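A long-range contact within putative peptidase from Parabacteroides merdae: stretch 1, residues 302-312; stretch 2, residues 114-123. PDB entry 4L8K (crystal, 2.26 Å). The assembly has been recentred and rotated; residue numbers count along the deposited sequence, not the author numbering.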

# COMPACT_ATOMS: atom_id res chain seq x y z
N ILE A 302 7.00 -17.40 -0.22
CA ILE A 302 7.61 -16.08 -0.31
C ILE A 302 8.75 -15.96 0.70
O ILE A 302 9.85 -15.56 0.30
CB ILE A 302 6.54 -14.95 -0.20
CG1 ILE A 302 5.40 -15.20 -1.23
CG2 ILE A 302 7.20 -13.58 -0.44
CD1 ILE A 302 4.18 -14.26 -1.18
N ILE A 303 8.53 -16.34 1.99
CA ILE A 303 9.61 -16.28 2.98
C ILE A 303 10.77 -17.21 2.53
O ILE A 303 11.93 -16.79 2.57
CB ILE A 303 9.13 -16.57 4.43
CG1 ILE A 303 8.10 -15.51 4.90
CG2 ILE A 303 10.34 -16.65 5.42
CD1 ILE A 303 7.39 -15.84 6.29
N GLU A 304 10.43 -18.43 2.03
CA GLU A 304 11.44 -19.41 1.60
C GLU A 304 12.27 -18.90 0.41
O GLU A 304 13.49 -19.05 0.43
CB GLU A 304 10.81 -20.76 1.25
CG GLU A 304 10.20 -21.47 2.44
CD GLU A 304 11.14 -21.91 3.55
OE1 GLU A 304 12.36 -22.02 3.31
OE2 GLU A 304 10.63 -22.18 4.66
N ALA A 305 11.63 -18.28 -0.60
CA ALA A 305 12.32 -17.71 -1.76
C ALA A 305 13.25 -16.58 -1.32
O ALA A 305 14.39 -16.52 -1.78
CB ALA A 305 11.31 -17.22 -2.79
N ALA A 306 12.79 -15.73 -0.37
CA ALA A 306 13.56 -14.62 0.18
C ALA A 306 14.79 -15.16 0.94
O ALA A 306 15.90 -14.65 0.74
CB ALA A 306 12.67 -13.77 1.09
N ILE A 307 14.60 -16.25 1.74
CA ILE A 307 15.70 -16.90 2.49
C ILE A 307 16.71 -17.45 1.48
O ILE A 307 17.90 -17.19 1.63
CB ILE A 307 15.19 -18.01 3.48
CG1 ILE A 307 14.46 -17.39 4.70
CG2 ILE A 307 16.35 -18.94 3.95
CD1 ILE A 307 13.65 -18.47 5.56
N GLY A 308 16.22 -18.15 0.44
CA GLY A 308 17.06 -18.71 -0.62
C GLY A 308 17.93 -17.66 -1.33
O GLY A 308 19.14 -17.82 -1.48
N LEU A 309 17.30 -16.56 -1.71
CA LEU A 309 17.97 -15.45 -2.38
C LEU A 309 19.07 -14.81 -1.51
O LEU A 309 20.17 -14.61 -1.99
CB LEU A 309 16.96 -14.40 -2.82
CG LEU A 309 17.48 -13.29 -3.72
CD1 LEU A 309 18.20 -13.86 -4.98
CD2 LEU A 309 16.33 -12.39 -4.13
N LEU A 310 18.77 -14.51 -0.23
CA LEU A 310 19.73 -13.92 0.70
C LEU A 310 20.90 -14.85 1.05
O LEU A 310 21.99 -14.37 1.36
CB LEU A 310 19.03 -13.50 2.00
CG LEU A 310 18.08 -12.30 1.93
CD1 LEU A 310 17.34 -12.13 3.24
CD2 LEU A 310 18.82 -11.01 1.59
N LEU A 311 20.67 -16.18 1.03
CA LEU A 311 21.70 -17.18 1.33
C LEU A 311 22.53 -17.52 0.10
O LEU A 311 23.60 -18.12 0.24
CB LEU A 311 21.09 -18.47 1.91
CG LEU A 311 20.53 -18.37 3.34
CD1 LEU A 311 20.01 -19.72 3.78
CD2 LEU A 311 21.56 -17.79 4.35
N ALA A 312 22.03 -17.16 -1.11
CA ALA A 312 22.74 -17.42 -2.36
C ALA A 312 24.08 -16.72 -2.30
O ALA A 312 24.15 -15.50 -2.16
CB ALA A 312 21.90 -16.98 -3.55
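Stretch 2, residues 114-123: RLADDQIGYV

Stretch 2 is a β-hairpin whose two arms are joined by a tight turn, and it packs against one flank of the helix that runs through residues 302–311, having begun earlier in the chain. The strand of residues 120–123 runs against the helix direction: the angle between the two N-to-C directions is 148°, and the axes come within 10.1 Å of each other. That spacing leaves room for a layer of side chains between the backbones. The CA register confirms the direction, since I303 pairs with Y122, I307 with I120 and L311 with Q119, one sequence falling as the other rises. No hydrogen bond crosses between the stretches; the contact is almost wholly apolar and buries 391 Å², both sides summed.

R114 opens the stretch in extended conformation (phi/psi -83/135) and lies beyond reach of the helix. Within the stretch it makes one side-chain interaction: NE of R114 donates to OD1 of D118 at 2.9 Å, a hydrogen bond that is part of a salt bridge. L115, also in a strand, directs its CA-to-CB bond toward the helix. With chi1 in m and chi2 in t, its CD1 lies 4.1 Å from CD1 of I307 and 4.2 Å from CG2 of I303, so this one methyl touches two residues a helical turn apart. Its backbone is paired with the returning strand, L115 N to I120 O at 2.7 Å and I120 N to L115 O at 3.1 Å.

From A116 to Q119 the chain makes a type I' turn, with D117 and D118 both at positive phi (52/45 and 63/20). A116, also at positive phi, turns its CB toward the helix, where it lies 4.1 Å from I307 CG2 and, equally, 4.1 Å from L311 CD1. D117 and D118 make no contact with stretch 1. Q119 closes the turn: its N donates to A116 O at 3.1 Å, and its side-chain NE2 donates to the same A116 O at 3.0 Å with an angle of 165°. So held, the amide lies beside the last helical residue, with Q119 NE2 3.6 Å from L311 CD2.

I120 contributes the largest covered area of any residue here, 82 Å². Its chi angles (-73° and 167°) extend CD1 into a pocket formed by three helix residues: it lies 3.6 Å from L311 CG, 3.7 Å from I307 CG2 and 3.9 Å from L310 CB. The same methyl is 3.6 Å from I307 O, a carbonyl already engaged by L311 N at 3.0 Å in the helix.

G121 has no side chain, and an ideal CB there would point away from the helix. Y122 faces it again, as strand alternation predicts, and its CE1 lies 4.0 Å from CD1 of I303, which approaches the ring obliquely; its hydroxyl is hydrogen-bonded elsewhere in the structure. V123 continues the strand at -122/131, out of reach of stretch 1.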

# COMPACT_ATOMS: atom_id res chain seq x y z
N ARG A 114 15.45 -14.10 14.20
CA ARG A 114 16.50 -14.60 13.31
C ARG A 114 16.08 -15.97 12.76
O ARG A 114 15.60 -16.83 13.50
CB ARG A 114 17.87 -14.69 14.01
CG ARG A 114 18.45 -13.34 14.33
CD ARG A 114 19.89 -13.41 14.81
NE ARG A 114 20.08 -14.34 15.93
CZ ARG A 114 20.67 -14.02 17.08
NH1 ARG A 114 21.08 -12.78 17.30
NH2 ARG A 114 20.85 -14.94 18.01
N LEU A 115 16.26 -16.15 11.45
CA LEU A 115 15.98 -17.40 10.76
C LEU A 115 17.26 -17.97 10.11
O LEU A 115 18.28 -17.27 10.05
CB LEU A 115 14.88 -17.17 9.68
CG LEU A 115 13.54 -16.52 10.10
CD1 LEU A 115 12.65 -16.32 8.87
CD2 LEU A 115 12.82 -17.38 11.15
N ALA A 116 17.19 -19.22 9.61
CA ALA A 116 18.22 -19.94 8.87
C ALA A 116 19.60 -19.91 9.60
O ALA A 116 20.58 -19.31 9.12
CB ALA A 116 18.34 -19.34 7.47
N ASP A 117 19.67 -20.59 10.75
CA ASP A 117 20.87 -20.72 11.60
C ASP A 117 21.48 -19.32 11.91
O ASP A 117 22.69 -19.11 11.82
CB ASP A 117 21.91 -21.69 10.99
CG ASP A 117 22.99 -22.22 11.94
OD1 ASP A 117 22.75 -22.24 13.18
OD2 ASP A 117 24.06 -22.65 11.45
N ASP A 118 20.58 -18.37 12.25
CA ASP A 118 20.86 -16.99 12.66
C ASP A 118 21.55 -16.14 11.56
O ASP A 118 22.10 -15.08 11.87
CB ASP A 118 21.72 -16.99 13.95
CG ASP A 118 21.03 -17.67 15.12
OD1 ASP A 118 19.91 -17.23 15.48
OD2 ASP A 118 21.58 -18.66 15.65
N GLN A 119 21.45 -16.55 10.27
CA GLN A 119 22.05 -15.82 9.15
C GLN A 119 21.14 -14.76 8.60
O GLN A 119 21.63 -13.84 7.93
CB GLN A 119 22.42 -16.77 7.99
CG GLN A 119 23.52 -17.81 8.31
CD GLN A 119 23.70 -18.83 7.20
OE1 GLN A 119 24.66 -18.78 6.41
NE2 GLN A 119 22.76 -19.75 7.08
N ILE A 120 19.80 -14.91 8.84
CA ILE A 120 18.81 -13.99 8.27
C ILE A 120 17.92 -13.38 9.34
O ILE A 120 17.35 -14.09 10.17
CB ILE A 120 17.98 -14.78 7.20
CG1 ILE A 120 18.86 -15.02 5.93
CG2 ILE A 120 16.64 -14.06 6.84
CD1 ILE A 120 18.33 -15.98 4.99
N GLY A 121 17.83 -12.05 9.32
CA GLY A 121 16.94 -11.29 10.19
C GLY A 121 15.56 -11.19 9.56
O GLY A 121 15.43 -10.82 8.39
N TYR A 122 14.51 -11.57 10.27
CA TYR A 122 13.14 -11.48 9.73
C TYR A 122 12.33 -10.48 10.58
O TYR A 122 12.32 -10.56 11.80
CB TYR A 122 12.45 -12.86 9.64
CG TYR A 122 10.97 -12.79 9.28
CD1 TYR A 122 10.56 -12.66 7.96
CD2 TYR A 122 9.99 -12.80 10.28
CE1 TYR A 122 9.20 -12.55 7.63
CE2 TYR A 122 8.64 -12.65 9.96
CZ TYR A 122 8.25 -12.55 8.64
OH TYR A 122 6.91 -12.44 8.34
N VAL A 123 11.70 -9.51 9.91
CA VAL A 123 10.83 -8.53 10.57
C VAL A 123 9.44 -8.61 9.93
O VAL A 123 9.31 -8.59 8.71
CB VAL A 123 11.37 -7.05 10.52
CG1 VAL A 123 10.46 -6.09 11.29
CG2 VAL A 123 12.81 -6.94 11.04